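Local coordinates for hypothetical protein Atu2144 (Agrobacterium tumefaciens, PDB 2ODF) that is of unknown function but, as a member of the N-formylglutamate amidohydrolase family, probably hydrolyses an N-acylated amino acid or a related amide, at residues R6-V18 with A121-R133. Numbering follows the deposited sequence.
Sequences RFFTEAEGKAVGV and ARTSALYVPFHDR
A125 sets its methyl squarely over one face of the F7 ring, a CH-pi contact in which CB stands 3.6 Å from the F7 ring centroid and only 10° off the ring normal. The ring of F7 is carried to the helix because its CG lies anti to the backbone N; L126 crosses it at about a right angle, bringing CG to 4.1 Å from F7 CE1. F8 adds a second aromatic ring, met near its plane by L126 CD2, which is 3.7 Å from F8 CZ. That same CD2 also touches the methyl of A15, whose CB sits closely against the backbone, 3.3 Å from A125 O.

The contact joins an edge strand, and the loop leading into it, to a helix packed on the sheet: strand 16-19 is the outermost on its side of the mixed central sheet, next to strand 77-80, and helix 116-143 lies against it, the strand and helix segments running at 27° to each other. V16 and F130 both also reach V78 of the neighbouring strand, while S124 and D132, on the same helix, bond to D132 and S124 of the second subunit.

Farther along, V16 CG2 nestles against the helix backbone, 3.5 Å from F130 CA. R133 can be followed outward from CB: CG meets CG1 of V16 and CG2 of V18, both on the same side of it; the chain then bends at chi2 (67°), NE comes to 3.9 Å from V18 CG2, and the guanidinium spreads flat over that methyl, with CZ and both terminal nitrogens meeting it too, NH2 of R133 at 3.5 Å from V18 CG2. At the guanidinium edge waits K14 NZ, a like charge 4.3 Å from R133 NH1, which would probably discourage any closer approach.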
ATOM      1  N   ARG A   6      -4.268 -13.275  12.583  1.00 40.53           N
ATOM      2  CA  ARG A   6      -3.896 -12.416  11.411  1.00 39.50           C
ATOM      3  C   ARG A   6      -5.145 -11.723  10.846  1.00 38.42           C
ATOM      4  O   ARG A   6      -6.132 -11.485  11.569  1.00 39.67           O
ATOM      5  CB  ARG A   6      -3.199 -13.258  10.329  1.00 40.43           C
ATOM      6  CG  ARG A   6      -2.193 -12.472   9.415  1.00 41.50           C
ATOM      7  CD  ARG A   6      -1.980 -13.160   8.060  1.00 43.17           C
ATOM      8  NE  ARG A   6      -3.265 -13.425   7.391  1.00 47.13           N
ATOM      9  CZ  ARG A   6      -3.464 -14.327   6.423  1.00 47.28           C
ATOM     10  NH1 ARG A   6      -2.477 -15.094   5.955  1.00 48.17           N
ATOM     11  NH2 ARG A   6      -4.673 -14.470   5.924  1.00 47.02           N
ATOM     12  N   PHE A   7      -5.099 -11.396   9.557  1.00 35.72           N
ATOM     13  CA  PHE A   7      -6.130 -10.610   8.931  1.00 33.05           C
ATOM     14  C   PHE A   7      -7.376 -11.437   8.652  1.00 31.00           C
ATOM     15  O   PHE A   7      -8.491 -10.985   8.929  1.00 31.06           O
ATOM     16  CB  PHE A   7      -5.595  -9.990   7.640  1.00 30.89           C
ATOM     17  CG  PHE A   7      -6.392  -8.828   7.186  1.00 28.83           C
ATOM     18  CD1 PHE A   7      -7.478  -9.004   6.359  1.00 26.45           C
ATOM     19  CD2 PHE A   7      -6.110  -7.549   7.650  1.00 26.67           C
ATOM     20  CE1 PHE A   7      -8.234  -7.915   5.950  1.00 26.98           C
ATOM     21  CE2 PHE A   7      -6.873  -6.477   7.269  1.00 23.73           C
ATOM     22  CZ  PHE A   7      -7.923  -6.649   6.405  1.00 25.88           C
ATOM     23  N   PHE A   8      -7.170 -12.629   8.091  1.00 29.66           N
ATOM     24  CA  PHE A   8      -8.247 -13.536   7.685  1.00 28.66           C
ATOM     25  C   PHE A   8      -8.248 -14.819   8.509  1.00 28.45           C
ATOM     26  O   PHE A   8      -7.189 -15.359   8.845  1.00 28.54           O
ATOM     27  CB  PHE A   8      -8.122 -13.949   6.192  1.00 26.67           C
ATOM     28  CG  PHE A   8      -8.147 -12.791   5.215  1.00 25.13           C
ATOM     29  CD1 PHE A   8      -9.311 -12.059   5.018  1.00 24.52           C
ATOM     30  CD2 PHE A   8      -7.024 -12.455   4.475  1.00 23.68           C
ATOM     31  CE1 PHE A   8      -9.345 -11.005   4.132  1.00 23.08           C
ATOM     32  CE2 PHE A   8      -7.050 -11.404   3.598  1.00 23.49           C
ATOM     33  CZ  PHE A   8      -8.221 -10.676   3.426  1.00 24.12           C
ATOM     34  N   THR A   9      -9.435 -15.334   8.787  1.00 28.13           N
ATOM     35  CA  THR A   9      -9.561 -16.701   9.287  1.00 28.90           C
ATOM     36  C   THR A   9      -9.251 -17.666   8.138  1.00 29.56           C
ATOM     37  O   THR A   9      -9.322 -17.288   6.960  1.00 28.80           O
ATOM     38  CB  THR A   9     -10.981 -16.985   9.824  1.00 28.50           C
ATOM     39  OG1 THR A   9     -11.925 -16.900   8.756  1.00 26.43           O
ATOM     40  CG2 THR A   9     -11.364 -15.987  10.934  1.00 27.67           C
ATOM     41  N   GLU A  10      -8.914 -18.908   8.468  1.00 30.34           N
ATOM     42  CA  GLU A  10      -8.781 -19.958   7.443  1.00 30.77           C
ATOM     43  C   GLU A  10     -10.026 -20.076   6.571  1.00 29.81           C
ATOM     44  O   GLU A  10      -9.918 -20.043   5.354  1.00 29.52           O
ATOM     45  CB  GLU A  10      -8.454 -21.335   8.062  1.00 31.59           C
ATOM     46  CG  GLU A  10      -6.975 -21.733   8.003  1.00 34.38           C
ATOM     47  CD  GLU A  10      -6.746 -23.216   8.357  1.00 34.85           C
ATOM     48  OE1 GLU A  10      -7.170 -24.111   7.576  1.00 40.96           O
ATOM     49  OE2 GLU A  10      -6.156 -23.481   9.429  1.00 41.03           O
ATOM     50  N   ALA A  11     -11.203 -20.198   7.192  1.00 29.05           N
ATOM     51  CA  ALA A  11     -12.448 -20.388   6.460  1.00 28.78           C
ATOM     52  C   ALA A  11     -12.797 -19.218   5.521  1.00 28.42           C
ATOM     53  O   ALA A  11     -13.496 -19.407   4.528  1.00 27.47           O
ATOM     54  CB  ALA A  11     -13.601 -20.631   7.420  1.00 29.30           C
ATOM     55  N   GLU A  12     -12.318 -18.022   5.841  1.00 27.01           N
ATOM     56  CA  GLU A  12     -12.618 -16.833   5.049  1.00 26.80           C
ATOM     57  C   GLU A  12     -11.961 -16.828   3.691  1.00 26.73           C
ATOM     58  O   GLU A  12     -12.429 -16.128   2.773  1.00 27.35           O
ATOM     59  CB  GLU A  12     -12.158 -15.573   5.799  1.00 26.75           C
ATOM     60  CG  GLU A  12     -13.271 -15.011   6.567  1.00 26.60           C
ATOM     61  CD  GLU A  12     -12.877 -13.911   7.520  1.00 26.08           C
ATOM     62  OE1 GLU A  12     -11.683 -13.634   7.779  1.00 23.26           O
ATOM     63  OE2 GLU A  12     -13.848 -13.344   8.031  1.00 27.68           O
ATOM     64  N   GLY A  13     -10.872 -17.575   3.578  1.00 26.57           N
ATOM     65  CA  GLY A  13     -10.132 -17.686   2.327  1.00 25.86           C
ATOM     66  C   GLY A  13      -9.294 -16.463   2.043  1.00 24.99           C
ATOM     67  O   GLY A  13      -8.784 -15.798   2.963  1.00 25.29           O
ATOM     68  N   LYS A  14      -9.173 -16.159   0.748  1.00 23.38           N
ATOM     69  CA  LYS A  14      -8.233 -15.199   0.248  1.00 22.57           C
ATOM     70  C   LYS A  14      -8.916 -13.895  -0.243  1.00 21.01           C
ATOM     71  O   LYS A  14     -10.086 -13.884  -0.598  1.00 20.32           O
ATOM     72  CB  LYS A  14      -7.403 -15.904  -0.828  1.00 23.57           C
ATOM     73  CG  LYS A  14      -7.052 -15.059  -2.018  1.00 26.21           C
ATOM     74  CD  LYS A  14      -5.628 -14.526  -1.937  1.00 28.01           C
ATOM     75  CE  LYS A  14      -5.427 -13.226  -2.607  1.00 20.45           C
ATOM     76  NZ  LYS A  14      -4.213 -13.344  -3.406  1.00 30.64           N
ATOM     77  N   ALA A  15      -8.185 -12.785  -0.198  1.00 20.07           N
ATOM     78  CA  ALA A  15      -8.704 -11.486  -0.637  1.00 19.72           C
ATOM     79  C   ALA A  15      -9.250 -11.495  -2.071  1.00 18.75           C
ATOM     80  O   ALA A  15     -10.251 -10.893  -2.354  1.00 18.89           O
ATOM     81  CB  ALA A  15      -7.600 -10.398  -0.513  1.00 18.34           C
ATOM     82  N   VAL A  16      -8.557 -12.177  -2.968  1.00 19.06           N
ATOM     83  CA  VAL A  16      -8.785 -12.046  -4.411  1.00 19.15           C
ATOM     84  C   VAL A  16      -9.372 -13.333  -4.974  1.00 19.10           C
ATOM     85  O   VAL A  16      -8.886 -14.403  -4.680  1.00 18.34           O
ATOM     86  CB  VAL A  16      -7.492 -11.731  -5.181  1.00 19.34           C
ATOM     87  CG1 VAL A  16      -7.809 -11.461  -6.662  1.00 19.63           C
ATOM     88  CG2 VAL A  16      -6.743 -10.522  -4.553  1.00 20.69           C
ATOM     89  N   GLY A  17     -10.478 -13.207  -5.708  1.00 19.13           N
ATOM     90  CA  GLY A  17     -11.058 -14.303  -6.462  1.00 19.37           C
ATOM     91  C   GLY A  17     -10.733 -14.182  -7.934  1.00 19.17           C
ATOM     92  O   GLY A  17     -10.654 -13.072  -8.474  1.00 17.80           O
ATOM     93  N   VAL A  18     -10.482 -15.309  -8.588  1.00 19.58           N
ATOM     94  CA  VAL A  18     -10.282 -15.288 -10.040  1.00 19.89           C
ATOM     95  C   VAL A  18     -11.084 -16.442 -10.603  1.00 20.85           C
ATOM     96  O   VAL A  18     -10.991 -17.553 -10.093  1.00 19.74           O
ATOM     97  CB  VAL A  18      -8.800 -15.394 -10.457  1.00 20.58           C
ATOM     98  CG1 VAL A  18      -8.659 -15.526 -12.007  1.00 19.83           C
ATOM     99  CG2 VAL A  18      -7.994 -14.192  -9.934  1.00 20.86           C
ATOM    100  N   ALA A 121      -2.300  -2.553   7.482  1.00 15.54           N
ATOM    101  CA  ALA A 121      -2.888  -3.887   7.491  1.00 16.32           C
ATOM    102  C   ALA A 121      -3.865  -4.065   6.324  1.00 16.78           C
ATOM    103  O   ALA A 121      -3.762  -5.034   5.548  1.00 16.08           O
ATOM    104  CB  ALA A 121      -3.591  -4.159   8.851  1.00 16.80           C
ATOM    105  N   ARG A 122      -4.778  -3.102   6.167  1.00 17.16           N
ATOM    106  CA  ARG A 122      -5.790  -3.180   5.105  1.00 17.13           C
ATOM    107  C   ARG A 122      -5.182  -3.014   3.732  1.00 16.71           C
ATOM    108  O   ARG A 122      -5.548  -3.699   2.808  1.00 15.92           O
ATOM    109  CB  ARG A 122      -6.840  -2.110   5.325  1.00 17.34           C
ATOM    110  CG  ARG A 122      -7.572  -2.283   6.635  1.00 17.11           C
ATOM    111  CD  ARG A 122      -8.638  -1.271   6.730  1.00 17.00           C
ATOM    112  NE  ARG A 122      -9.317  -1.264   8.019  1.00 16.39           N
ATOM    113  CZ  ARG A 122     -10.483  -0.665   8.244  1.00 18.71           C
ATOM    114  NH1 ARG A 122     -11.142  -0.075   7.247  1.00 18.09           N
ATOM    115  NH2 ARG A 122     -10.997  -0.660   9.470  1.00 18.14           N
ATOM    116  N   THR A 123      -4.254  -2.072   3.601  1.00 17.55           N
ATOM    117  CA  THR A 123      -3.577  -1.838   2.339  1.00 16.59           C
ATOM    118  C   THR A 123      -2.818  -3.080   1.851  1.00 16.51           C
ATOM    119  O   THR A 123      -2.856  -3.435   0.665  1.00 16.91           O
ATOM    120  CB  THR A 123      -2.607  -0.622   2.455  1.00 16.69           C
ATOM    121  OG1 THR A 123      -3.324   0.563   2.861  1.00 15.66           O
ATOM    122  CG2 THR A 123      -1.922  -0.369   1.161  1.00 15.94           C
ATOM    123  N   SER A 124      -2.161  -3.758   2.781  1.00 16.34           N
ATOM    124  CA  SER A 124      -1.342  -4.928   2.483  1.00 16.45           C
ATOM    125  C   SER A 124      -2.135  -6.171   2.144  1.00 16.42           C
ATOM    126  O   SER A 124      -1.674  -6.981   1.358  1.00 16.90           O
ATOM    127  CB  SER A 124      -0.465  -5.288   3.689  1.00 16.45           C
ATOM    128  OG  SER A 124       0.287  -6.445   3.399  1.00 16.60           O
ATOM    129  N   ALA A 125      -3.271  -6.328   2.797  1.00 16.58           N
ATOM    130  CA  ALA A 125      -4.064  -7.562   2.768  1.00 16.97           C
ATOM    131  C   ALA A 125      -5.116  -7.552   1.667  1.00 16.82           C
ATOM    132  O   ALA A 125      -5.409  -8.607   1.098  1.00 17.54           O
ATOM    133  CB  ALA A 125      -4.735  -7.782   4.099  1.00 15.75           C
ATOM    134  N   LEU A 126      -5.679  -6.369   1.385  1.00 16.70           N
ATOM    135  CA  LEU A 126      -6.769  -6.228   0.431  1.00 16.76           C
ATOM    136  C   LEU A 126      -6.379  -5.527  -0.845  1.00 16.38           C
ATOM    137  O   LEU A 126      -6.657  -6.052  -1.895  1.00 16.67           O
ATOM    138  CB  LEU A 126      -7.957  -5.509   1.051  1.00 17.15           C
ATOM    139  CG  LEU A 126      -8.666  -6.280   2.179  1.00 19.18           C
ATOM    140  CD1 LEU A 126      -9.691  -5.352   2.823  1.00 21.18           C
ATOM    141  CD2 LEU A 126      -9.301  -7.637   1.712  1.00 16.01           C
ATOM    142  N   TYR A 127      -5.723  -4.362  -0.759  1.00 15.21           N
ATOM    143  CA  TYR A 127      -5.540  -3.499  -1.919  1.00 15.02           C
ATOM    144  C   TYR A 127      -4.395  -3.963  -2.799  1.00 15.45           C
ATOM    145  O   TYR A 127      -4.570  -4.142  -4.018  1.00 14.00           O
ATOM    146  CB  TYR A 127      -5.344  -2.045  -1.436  1.00 15.42           C
ATOM    147  CG  TYR A 127      -4.952  -1.034  -2.477  1.00 14.71           C
ATOM    148  CD1 TYR A 127      -5.866  -0.550  -3.412  1.00 15.45           C
ATOM    149  CD2 TYR A 127      -3.658  -0.506  -2.494  1.00 13.94           C
ATOM    150  CE1 TYR A 127      -5.482   0.436  -4.346  1.00 15.62           C
ATOM    151  CE2 TYR A 127      -3.295   0.463  -3.388  1.00 15.28           C
ATOM    152  CZ  TYR A 127      -4.180   0.926  -4.314  1.00 15.93           C
ATOM    153  OH  TYR A 127      -3.729   1.881  -5.204  1.00 14.45           O
ATOM    154  N   VAL A 128      -3.238  -4.214  -2.190  1.00 15.15           N
ATOM    155  CA  VAL A 128      -2.062  -4.581  -2.974  1.00 16.37           C
ATOM    156  C   VAL A 128      -2.237  -5.969  -3.629  1.00 15.94           C
ATOM    157  O   VAL A 128      -1.929  -6.115  -4.805  1.00 18.68           O
ATOM    158  CB  VAL A 128      -0.706  -4.346  -2.206  1.00 16.63           C
ATOM    159  CG1 VAL A 128       0.487  -4.910  -3.015  1.00 18.99           C
ATOM    160  CG2 VAL A 128      -0.489  -2.820  -1.944  1.00 15.05           C
ATOM    161  N   PRO A 129      -2.709  -6.996  -2.894  1.00 16.35           N
ATOM    162  CA  PRO A 129      -2.933  -8.292  -3.535  1.00 16.53           C
ATOM    163  C   PRO A 129      -3.890  -8.227  -4.724  1.00 16.53           C
ATOM    164  O   PRO A 129      -3.587  -8.811  -5.764  1.00 17.92           O
ATOM    165  CB  PRO A 129      -3.500  -9.183  -2.384  1.00 16.48           C
ATOM    166  CG  PRO A 129      -2.922  -8.567  -1.162  1.00 17.23           C
ATOM    167  CD  PRO A 129      -2.930  -7.086  -1.432  1.00 16.49           C
ATOM    168  N   PHE A 130      -4.964  -7.453  -4.611  1.00 15.53           N
ATOM    169  CA  PHE A 130      -5.938  -7.313  -5.664  1.00 16.12           C
ATOM    170  C   PHE A 130      -5.295  -6.742  -6.945  1.00 16.56           C
ATOM    171  O   PHE A 130      -5.354  -7.371  -8.007  1.00 16.94           O
ATOM    172  CB  PHE A 130      -7.137  -6.478  -5.189  1.00 16.05           C
ATOM    173  CG  PHE A 130      -8.193  -6.297  -6.235  1.00 16.62           C
ATOM    174  CD1 PHE A 130      -9.073  -7.334  -6.538  1.00 17.15           C
ATOM    175  CD2 PHE A 130      -8.300  -5.101  -6.935  1.00 15.53           C
ATOM    176  CE1 PHE A 130     -10.021  -7.164  -7.544  1.00 16.23           C
ATOM    177  CE2 PHE A 130      -9.238  -4.943  -7.939  1.00 16.56           C
ATOM    178  CZ  PHE A 130     -10.088  -5.973  -8.242  1.00 15.86           C
ATOM    179  N   HIS A 131      -4.671  -5.594  -6.831  1.00 16.92           N
ATOM    180  CA  HIS A 131      -4.050  -4.969  -7.940  1.00 17.11           C
ATOM    181  C   HIS A 131      -2.859  -5.723  -8.479  1.00 18.06           C
ATOM    182  O   HIS A 131      -2.625  -5.708  -9.632  1.00 18.62           O
ATOM    183  CB  HIS A 131      -3.815  -3.506  -7.677  1.00 18.06           C
ATOM    184  CG  HIS A 131      -5.078  -2.721  -7.560  1.00 15.78           C
ATOM    185  ND1 HIS A 131      -5.883  -2.459  -8.631  1.00 15.35           N
ATOM    186  CD2 HIS A 131      -5.710  -2.219  -6.485  1.00 16.68           C
ATOM    187  CE1 HIS A 131      -6.946  -1.807  -8.222  1.00 17.49           C
ATOM    188  NE2 HIS A 131      -6.855  -1.638  -6.926  1.00 14.16           N
ATOM    189  N   ASP A 132      -2.119  -6.384  -7.618  1.00 17.71           N
ATOM    190  CA  ASP A 132      -0.984  -7.161  -8.039  1.00 18.41           C
ATOM    191  C   ASP A 132      -1.450  -8.325  -8.949  1.00 18.29           C
ATOM    192  O   ASP A 132      -0.805  -8.680  -9.854  1.00 17.85           O
ATOM    193  CB  ASP A 132      -0.190  -7.684  -6.846  1.00 17.85           C
ATOM    194  CG  ASP A 132       0.812  -6.665  -6.274  1.00 19.96           C
ATOM    195  OD1 ASP A 132       0.956  -5.571  -6.787  1.00 20.05           O
ATOM    196  OD2 ASP A 132       1.453  -7.003  -5.320  1.00 19.76           O
ATOM    197  N   ARG A 133      -2.563  -8.917  -8.616  1.00 19.27           N
ATOM    198  CA  ARG A 133      -3.037 -10.046  -9.364  1.00 19.14           C
ATOM    199  C   ARG A 133      -3.524  -9.590 -10.728  1.00 19.14           C
ATOM    200  O   ARG A 133      -3.272 -10.205 -11.677  1.00 17.96           O
ATOM    201  CB  ARG A 133      -4.163 -10.735  -8.636  1.00 20.77           C
ATOM    202  CG  ARG A 133      -4.609 -11.981  -9.278  1.00 23.01           C
ATOM    203  CD  ARG A 133      -3.567 -13.028  -9.219  1.00 31.13           C
ATOM    204  NE  ARG A 133      -4.133 -14.308  -9.532  1.00 35.76           N
ATOM    205  CZ  ARG A 133      -4.775 -15.068  -8.664  1.00 37.88           C
ATOM    206  NH1 ARG A 133      -4.908 -14.680  -7.428  1.00 39.87           N
ATOM    207  NH2 ARG A 133      -5.265 -16.224  -9.031  1.00 38.17           N
TER